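Local coordinates for putative N-acetylmuramoyl-L-alanine amidase (Neisseria meningitidis MC58, PDB 3CZX), which probably hydrolyses, as a zinc-dependent enzyme, the amide link between N-acetylmuramoyl residues and L-amino acid residues in certain cell-wall glycopeptides, at residues 77-82 with 145-150; 111-116 with 163-168. One frame throughout, in Å; residues are numbered along the deposited sequence.

Interaction 1 (77-82 with 145-150); sequences FHTNAA and EPFFIS. With ZN (zinc ion), chain E.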
ATOM      1  N   PHE A  77     -12.941   6.795  -1.573  1.00  8.35           N
ATOM      2  CA  PHE A  77     -11.725   7.499  -1.890  1.00  9.71           C
ATOM      3  C   PHE A  77     -11.575   7.661  -3.408  1.00 10.51           C
ATOM      4  O   PHE A  77     -11.751   6.711  -4.173  1.00 11.05           O
ATOM      5  CB  PHE A  77     -10.491   6.783  -1.299  1.00  9.16           C
ATOM      6  CG  PHE A  77     -10.491   6.717   0.205  1.00  8.67           C
ATOM      7  CD1 PHE A  77      -9.987   7.747   0.978  1.00  8.62           C
ATOM      8  CD2 PHE A  77     -10.991   5.611   0.837  1.00  8.57           C
ATOM      9  CE1 PHE A  77      -9.991   7.642   2.375  1.00  9.67           C
ATOM     10  CE2 PHE A  77     -11.025   5.503   2.250  1.00  8.81           C
ATOM     11  CZ  PHE A  77     -10.534   6.525   2.991  1.00 10.15           C
ATOM     12  N   HIS A  78     -11.284   8.884  -3.784  1.00 10.51           N
ATOM     13  CA  HIS A  78     -11.035   9.300  -5.166  1.00 10.64           C
ATOM     14  C   HIS A  78      -9.847  10.241  -5.195  1.00 11.18           C
ATOM     15  O   HIS A  78      -9.361  10.657  -4.142  1.00 11.20           O
ATOM     16  CB  HIS A  78     -12.224  10.088  -5.694  1.00 11.61           C
ATOM     17  CG  HIS A  78     -13.396   9.246  -6.064  1.00 13.77           C
ATOM     18  ND1 HIS A  78     -13.706   8.947  -7.377  1.00 16.79           N
ATOM     19  CD2 HIS A  78     -14.312   8.603  -5.303  1.00 14.60           C
ATOM     20  CE1 HIS A  78     -14.743   8.128  -7.403  1.00 18.08           C
ATOM     21  NE2 HIS A  78     -15.141   7.916  -6.162  1.00 15.03           N
ATOM     22  N   THR A  79      -9.352  10.541  -6.408  1.00 10.44           N
ATOM     23  CA  THR A  79      -8.446  11.662  -6.611  1.00 11.99           C
ATOM     24  C   THR A  79      -9.127  12.695  -7.507  1.00 13.76           C
ATOM     25  O   THR A  79      -9.885  12.317  -8.443  1.00 15.81           O
ATOM     26  CB  THR A  79      -7.097  11.266  -7.266  1.00 12.15           C
ATOM     27  OG1 THR A  79      -7.339  10.691  -8.548  1.00 12.01           O
ATOM     28  CG2 THR A  79      -6.395  10.241  -6.464  1.00 12.25           C
ATOM     29  N   ASN A  80      -8.858  13.966  -7.227  1.00 14.04           N
ATOM     30  CA  ASN A  80      -9.295  15.049  -8.079  1.00 14.97           C
ATOM     31  C   ASN A  80      -8.404  15.097  -9.318  1.00 15.24           C
ATOM     32  O   ASN A  80      -7.410  14.390  -9.403  1.00 13.52           O
ATOM     33  CB  ASN A  80      -9.325  16.373  -7.318  1.00 13.90           C
ATOM     34  CG  ASN A  80     -10.522  17.221  -7.692  1.00 17.46           C
ATOM     35  OD1 ASN A  80     -10.955  17.225  -8.863  1.00 16.55           O
ATOM     36  ND2 ASN A  80     -11.077  17.936  -6.708  1.00 18.08           N
ATOM     37  N   ALA A  81      -8.813  15.863 -10.318  1.00 15.48           N
ATOM     38  CA  ALA A  81      -8.048  16.011 -11.539  1.00 16.11           C
ATOM     39  C   ALA A  81      -8.500  17.296 -12.237  1.00 17.59           C
ATOM     40  O   ALA A  81      -9.684  17.617 -12.221  1.00 18.01           O
ATOM     41  CB  ALA A  81      -8.279  14.827 -12.459  1.00 15.30           C
ATOM     42  N   ALA A  82      -7.559  17.986 -12.858  1.00 18.26           N
ATOM     43  CA  ALA A  82      -7.831  19.158 -13.693  1.00 18.58           C
ATOM     44  C   ALA A  82      -6.853  19.181 -14.859  1.00 20.23           C
ATOM     45  O   ALA A  82      -5.727  18.650 -14.777  1.00 19.95           O
ATOM     46  CB  ALA A  82      -7.702  20.426 -12.904  1.00 18.94           C
ATOM     47  N   GLU A 145     -11.716  13.468  -1.902  1.00 11.14           N
ATOM     48  CA  GLU A 145     -10.665  13.734  -2.876  1.00 12.14           C
ATOM     49  C   GLU A 145      -9.549  14.505  -2.208  1.00 10.26           C
ATOM     50  O   GLU A 145      -9.457  15.722  -2.286  1.00 10.17           O
ATOM     51  CB  GLU A 145     -11.236  14.508  -4.057  1.00 12.77           C
ATOM     52  CG  GLU A 145     -12.346  13.766  -4.752  1.00 16.17           C
ATOM     53  CD  GLU A 145     -12.799  14.471  -5.992  1.00 19.30           C
ATOM     54  OE1 GLU A 145     -12.138  14.359  -7.033  1.00 29.93           O
ATOM     55  OE2 GLU A 145     -13.816  15.151  -5.915  1.00 29.21           O
ATOM     56  N   PRO A 146      -8.658  13.785  -1.547  1.00  9.49           N
ATOM     57  CA  PRO A 146      -7.592  14.487  -0.822  1.00  9.81           C
ATOM     58  C   PRO A 146      -6.607  15.289  -1.681  1.00  9.40           C
ATOM     59  O   PRO A 146      -6.015  16.224  -1.154  1.00 10.34           O
ATOM     60  CB  PRO A 146      -6.863  13.369  -0.086  1.00 10.32           C
ATOM     61  CG  PRO A 146      -7.614  12.181  -0.241  1.00 11.66           C
ATOM     62  CD  PRO A 146      -8.642  12.338  -1.324  1.00 10.79           C
ATOM     63  N   PHE A 147      -6.422  14.933  -2.948  1.00  9.86           N
ATOM     64  CA  PHE A 147      -5.475  15.667  -3.794  1.00  9.87           C
ATOM     65  C   PHE A 147      -5.796  15.455  -5.273  1.00 10.29           C
ATOM     66  O   PHE A 147      -6.561  14.575  -5.608  1.00  9.40           O
ATOM     67  CB  PHE A 147      -4.008  15.268  -3.494  1.00 10.34           C
ATOM     68  CG  PHE A 147      -3.674  13.859  -3.892  1.00 10.11           C
ATOM     69  CD1 PHE A 147      -3.091  13.567  -5.099  1.00 13.33           C
ATOM     70  CD2 PHE A 147      -4.002  12.810  -3.062  1.00 11.06           C
ATOM     71  CE1 PHE A 147      -2.824  12.245  -5.464  1.00 13.37           C
ATOM     72  CE2 PHE A 147      -3.712  11.500  -3.398  1.00 13.64           C
ATOM     73  CZ  PHE A 147      -3.152  11.224  -4.619  1.00 13.72           C
ATOM     74  N   PHE A 148      -5.161  16.286  -6.091  1.00 10.75           N
ATOM     75  CA  PHE A 148      -5.293  16.234  -7.535  1.00 10.66           C
ATOM     76  C   PHE A 148      -4.182  15.346  -8.056  1.00 11.10           C
ATOM     77  O   PHE A 148      -3.004  15.673  -7.910  1.00 12.05           O
ATOM     78  CB  PHE A 148      -5.126  17.635  -8.124  1.00 11.63           C
ATOM     79  CG  PHE A 148      -6.334  18.513  -7.994  1.00 12.86           C
ATOM     80  CD1 PHE A 148      -7.091  18.842  -9.105  1.00 14.43           C
ATOM     81  CD2 PHE A 148      -6.711  19.014  -6.754  1.00 13.83           C
ATOM     82  CE1 PHE A 148      -8.210  19.640  -8.970  1.00 15.29           C
ATOM     83  CE2 PHE A 148      -7.840  19.813  -6.625  1.00 13.84           C
ATOM     84  CZ  PHE A 148      -8.575  20.127  -7.743  1.00 12.68           C
ATOM     85  N   ILE A 149      -4.561  14.248  -8.711  1.00 11.82           N
ATOM     86  CA  ILE A 149      -3.607  13.351  -9.315  1.00 12.18           C
ATOM     87  C   ILE A 149      -2.833  14.055 -10.416  1.00 12.34           C
ATOM     88  O   ILE A 149      -1.701  13.658 -10.735  1.00 13.41           O
ATOM     89  CB  ILE A 149      -4.283  12.077  -9.844  1.00 12.56           C
ATOM     90  CG1 ILE A 149      -3.262  10.973 -10.050  1.00 13.43           C
ATOM     91  CG2 ILE A 149      -5.115  12.353 -11.128  1.00 11.32           C
ATOM     92  CD1 ILE A 149      -3.879   9.662 -10.501  1.00 13.97           C
ATOM     93  N   SER A 150      -3.470  15.080 -10.974  1.00 12.19           N
ATOM     94  CA  SER A 150      -2.865  15.918 -12.021  1.00 13.19           C
ATOM     95  C   SER A 150      -1.800  16.897 -11.504  1.00 14.14           C
ATOM     96  O   SER A 150      -1.051  17.487 -12.291  1.00 16.10           O
ATOM     97  CB  SER A 150      -3.982  16.630 -12.782  1.00 14.13           C
ATOM     98  OG  SER A 150      -4.853  17.255 -11.889  1.00 13.74           O
TER
HETATM   99 ZN    ZN E 301     -12.863   9.583  -9.299  1.00 27.36          ZN
HETATM  100  O   HOH W   1     -12.794  11.734  -8.804  1.00 20.57           O
HETATM  101  O   HOH W   2      -9.442  17.641  -4.279  1.00 14.97           O
HETATM  102  O   HOH W   3     -14.741  10.304 -10.404  1.00 25.14           O
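Asn80 lays its side chain flat over the ring of Phe148: CB of Asn80 stands 3.5 Å from the ring centroid, almost on the ring normal, a CH-pi contact, while the amide continues over the outer ring atoms, its plane 5° from that of the ring. The amide's rotation is fixed at both ends, since OD1 accepts from the N of Ala81 in its carbonyl plane, on a lone pair, and ND2 donates to a water that in turn donates to the O of Glu145. Beneath this stack the backbones form a single beta bridge. The N of Asn80 donates to the O of Phe147 (2.9 Å) and the O of Asn80 accepts from the N of Ile149 (2.9 Å), both donors lying above the carbonyl planes. The bridge joins the loops that follow the adjacent parallel strands 73-77 and 142-145, at the C-terminal ends of these central strands, where the zinc site sits. There ND1 of His78 binds the zinc at 2.2 Å, with His12, Glu26 and two waters completing the site, and NE2 of His78 is hydrogen-bonded to OE1 of Glu76, which orients the imidazole. The extended chain of Glu145 passes His78, with CG of Glu145 3.8 Å from CB of His78, and brings OE1 to 3.1 Å from CA of Asn80. Further along, OG of Ser150 accepts from the N of Ala82 at 3.0 Å, near the edge of the Phe148 ring.

Interaction 2 (111-116 with 163-168); sequences KKTGWK and WGICRA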
ATOM      1  N   LYS A 111      -3.079  18.760   7.836  1.00 11.85           N
ATOM      2  CA  LYS A 111      -2.028  18.831   8.884  1.00 13.10           C
ATOM      3  C   LYS A 111      -0.785  18.093   8.416  1.00 12.65           C
ATOM      4  O   LYS A 111       0.328  18.568   8.603  1.00 13.57           O
ATOM      5  CB  LYS A 111      -2.505  18.241  10.217  1.00 14.62           C
ATOM      6  CG  LYS A 111      -3.509  19.101  10.923  1.00 16.13           C
ATOM      7  CD  LYS A 111      -4.432  18.316  11.837  1.00 19.63           C
ATOM      8  CE  LYS A 111      -4.102  18.447  13.262  1.00 26.45           C
ATOM      9  NZ  LYS A 111      -5.253  17.825  14.015  1.00 25.77           N
ATOM     10  N   LYS A 112      -0.963  16.949   7.765  1.00 11.13           N
ATOM     11  CA  LYS A 112       0.168  16.101   7.386  1.00 11.70           C
ATOM     12  C   LYS A 112       0.888  16.579   6.126  1.00 11.62           C
ATOM     13  O   LYS A 112       2.042  16.235   5.903  1.00 12.40           O
ATOM     14  CB  LYS A 112      -0.323  14.670   7.147  1.00 13.48           C
ATOM     15  CG  LYS A 112       0.768  13.614   6.890  1.00 14.55           C
ATOM     16  CD  LYS A 112       1.494  13.296   8.173  1.00 17.32           C
ATOM     17  CE  LYS A 112       2.450  12.125   8.043  1.00 19.95           C
ATOM     18  NZ  LYS A 112       3.098  11.869   9.398  1.00 21.40           N
ATOM     19  N   THR A 113       0.208  17.387   5.325  1.00  9.70           N
ATOM     20  CA  THR A 113       0.681  17.716   3.961  1.00  9.96           C
ATOM     21  C   THR A 113       0.925  19.180   3.643  1.00  9.64           C
ATOM     22  O   THR A 113       1.627  19.469   2.698  1.00 11.46           O
ATOM     23  CB  THR A 113      -0.304  17.211   2.909  1.00 10.16           C
ATOM     24  OG1 THR A 113      -1.573  17.842   3.142  1.00  9.79           O
ATOM     25  CG2 THR A 113      -0.465  15.695   2.998  1.00 11.05           C
ATOM     26  N   GLY A 114       0.304  20.082   4.383  1.00 10.13           N
ATOM     27  CA  GLY A 114       0.319  21.496   4.012  1.00 10.05           C
ATOM     28  C   GLY A 114      -0.532  21.794   2.780  1.00 10.96           C
ATOM     29  O   GLY A 114      -0.450  22.871   2.214  1.00 12.09           O
ATOM     30  N   TRP A 115      -1.380  20.836   2.355  1.00 10.00           N
ATOM     31  CA  TRP A 115      -2.288  21.062   1.236  1.00 10.54           C
ATOM     32  C   TRP A 115      -3.432  21.981   1.686  1.00 12.42           C
ATOM     33  O   TRP A 115      -3.863  21.947   2.848  1.00 13.56           O
ATOM     34  CB  TRP A 115      -2.893  19.734   0.770  1.00 10.87           C
ATOM     35  CG  TRP A 115      -1.907  18.801   0.109  1.00  9.66           C
ATOM     36  CD1 TRP A 115      -0.702  19.125  -0.459  1.00 10.29           C
ATOM     37  CD2 TRP A 115      -2.052  17.383  -0.043  1.00  7.93           C
ATOM     38  NE1 TRP A 115      -0.078  17.979  -0.942  1.00 10.00           N
ATOM     39  CE2 TRP A 115      -0.896  16.901  -0.723  1.00 10.00           C
ATOM     40  CE3 TRP A 115      -3.020  16.476   0.339  1.00  9.75           C
ATOM     41  CZ2 TRP A 115      -0.701  15.547  -1.017  1.00  8.47           C
ATOM     42  CZ3 TRP A 115      -2.829  15.112   0.020  1.00 10.15           C
ATOM     43  CH2 TRP A 115      -1.673  14.676  -0.662  1.00  8.86           C
ATOM     44  N   LYS A 116      -3.927  22.750   0.726  1.00 13.64           N
ATOM     45  CA  LYS A 116      -5.000  23.705   0.977  1.00 14.67           C
ATOM     46  C   LYS A 116      -6.342  22.980   1.139  1.00 11.91           C
ATOM     47  O   LYS A 116      -6.636  22.106   0.363  1.00 12.64           O
ATOM     48  CB  LYS A 116      -5.075  24.661  -0.218  1.00 15.77           C
ATOM     49  CG  LYS A 116      -6.035  25.841  -0.009  1.00 17.87           C
ATOM     50  CD  LYS A 116      -6.447  26.487  -1.317  1.00 20.92           C
ATOM     51  CE  LYS A 116      -7.545  27.551  -1.068  1.00 25.23           C
ATOM     52  NZ  LYS A 116      -7.014  28.782  -0.399  1.00 29.82           N
ATOM     53  N   TRP A 163       1.504   6.099   3.663  1.00 11.61           N
ATOM     54  CA  TRP A 163       1.107   5.358   4.861  1.00 11.17           C
ATOM     55  C   TRP A 163       0.852   6.302   6.005  1.00 11.12           C
ATOM     56  O   TRP A 163      -0.055   6.087   6.818  1.00 11.03           O
ATOM     57  CB  TRP A 163       2.150   4.255   5.211  1.00 11.38           C
ATOM     58  CG  TRP A 163       2.185   3.186   4.205  1.00 10.36           C
ATOM     59  CD1 TRP A 163       2.834   3.203   3.008  1.00 13.84           C
ATOM     60  CD2 TRP A 163       1.512   1.926   4.270  1.00 11.58           C
ATOM     61  NE1 TRP A 163       2.592   2.049   2.313  1.00 13.49           N
ATOM     62  CE2 TRP A 163       1.781   1.246   3.062  1.00 12.58           C
ATOM     63  CE3 TRP A 163       0.691   1.309   5.225  1.00 11.66           C
ATOM     64  CZ2 TRP A 163       1.275  -0.017   2.792  1.00 13.19           C
ATOM     65  CZ3 TRP A 163       0.184   0.056   4.937  1.00 13.93           C
ATOM     66  CH2 TRP A 163       0.477  -0.590   3.737  1.00 13.38           C
ATOM     67  N   GLY A 164       1.635   7.376   6.078  1.00 10.01           N
ATOM     68  CA  GLY A 164       1.455   8.388   7.102  1.00 10.68           C
ATOM     69  C   GLY A 164       0.178   9.199   6.931  1.00 10.55           C
ATOM     70  O   GLY A 164      -0.497   9.551   7.923  1.00 10.58           O
ATOM     71  N   ILE A 165      -0.133   9.539   5.668  1.00  9.92           N
ATOM     72  CA  ILE A 165      -1.365  10.264   5.357  1.00 10.03           C
ATOM     73  C   ILE A 165      -2.584   9.392   5.727  1.00 10.08           C
ATOM     74  O   ILE A 165      -3.525   9.872   6.374  1.00 11.10           O
ATOM     75  CB  ILE A 165      -1.399  10.752   3.857  1.00  9.58           C
ATOM     76  CG1 ILE A 165      -0.324  11.820   3.612  1.00  9.34           C
ATOM     77  CG2 ILE A 165      -2.816  11.209   3.441  1.00 10.81           C
ATOM     78  CD1 ILE A 165      -0.095  12.113   2.152  1.00 10.81           C
ATOM     79  N   CYS A 166      -2.574   8.134   5.307  1.00  9.04           N
ATOM     80  CA  CYS A 166      -3.688   7.202   5.581  1.00 10.34           C
ATOM     81  C   CYS A 166      -3.794   6.907   7.067  1.00 10.63           C
ATOM     82  O   CYS A 166      -4.904   6.826   7.580  1.00 11.03           O
ATOM     83  CB  CYS A 166      -3.624   5.960   4.782  1.00 10.63           C
ATOM     84  SG  CYS A 166      -3.731   6.227   2.991  1.00 15.09           S
ATOM     85  N   ARG A 167      -2.665   6.853   7.782  1.00 11.01           N
ATOM     86  CA  ARG A 167      -2.710   6.742   9.258  1.00 11.25           C
ATOM     87  C   ARG A 167      -3.349   7.962   9.900  1.00 12.11           C
ATOM     88  O   ARG A 167      -4.169   7.825  10.814  1.00 11.58           O
ATOM     89  CB  ARG A 167      -1.314   6.514   9.851  1.00 12.52           C
ATOM     90  CG  ARG A 167      -1.368   6.276  11.371  1.00 12.44           C
ATOM     91  CD  ARG A 167      -0.048   5.856  11.923  1.00 16.26           C
ATOM     92  NE  ARG A 167       0.398   4.606  11.339  1.00 18.64           N
ATOM     93  CZ  ARG A 167       0.051   3.383  11.730  1.00 22.11           C
ATOM     94  NH1 ARG A 167      -0.781   3.197  12.732  1.00 22.62           N
ATOM     95  NH2 ARG A 167       0.541   2.331  11.092  1.00 25.06           N
ATOM     96  N   ALA A 168      -3.001   9.167   9.429  1.00 10.43           N
ATOM     97  CA  ALA A 168      -3.641  10.428   9.900  1.00 10.62           C
ATOM     98  C   ALA A 168      -5.173  10.343   9.707  1.00 10.68           C
ATOM     99  O   ALA A 168      -5.953  10.736  10.588  1.00 11.02           O
ATOM    100  CB  ALA A 168      -3.059  11.686   9.164  1.00 11.76           C
TER
HETATM  101  O   HOH W   4       0.692   9.915  10.331  1.00 26.38           O
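The C-terminal end of helix 99-113 rests against the middle of helix 152-177, with Ile165 as the apolar centre of the contact. CG1 of Ile165 lies beside the backbone N (chi1 -67°), and the chain then extends so that CD1 reaches CG2 of Thr113 at 3.7 Å and CH2 of Trp115 at 4.1 Å. Lys112 crosses Ile165 obliquely, its CG 3.9 Å from CG1 of Ile165. Bent at chi2 (73°), the lysine chain then runs on over Gly164, where CE packs against the bare backbone of the glycine, 3.9 Å from its C. One water accepts a weak bond from NZ of Lys112 and donates to the O of Gly164 (2.7 Å). Beyond the helix, Gly114 turns the chain with positive phi. OG1 of Thr113, also hydrogen-bonded to the O of Val109, accepts from the N of Trp115 at 3.1 Å, closing an ST turn that sets CB of Thr113 over one face of the indole. Elsewhere round helix 152-177, Cys166 packs on helix 26-45, and NE1 of Trp163 is hydrogen-bonded to Asp32 of the second subunit. Helix-to-helix packing of this kind, a C-terminal helix end laid on a long helix, belongs to the helices flanking the mixed sheet of the alpha/beta amidase domain.

The two interactions meet through Trp115 and the loop 145-150, although their centres are about 14 Å apart. CE3 of Trp115 lies 3.4 Å from the O of Pro146, and its CZ3 is 3.7 Å from CB of Phe147, whose ring also meets the indole with the planes at about 40°. Phe158, two turns before Ile165 on helix 152-177, joins them: it stacks on Phe147 and touches Ile165. A continuous apolar path thus runs from the helix pair of interaction 2 to the loop whose backbone is bridged to Asn80 in interaction 1. Only interaction 1 includes a zinc ligand, His78; interaction 2 lies away from the metal site.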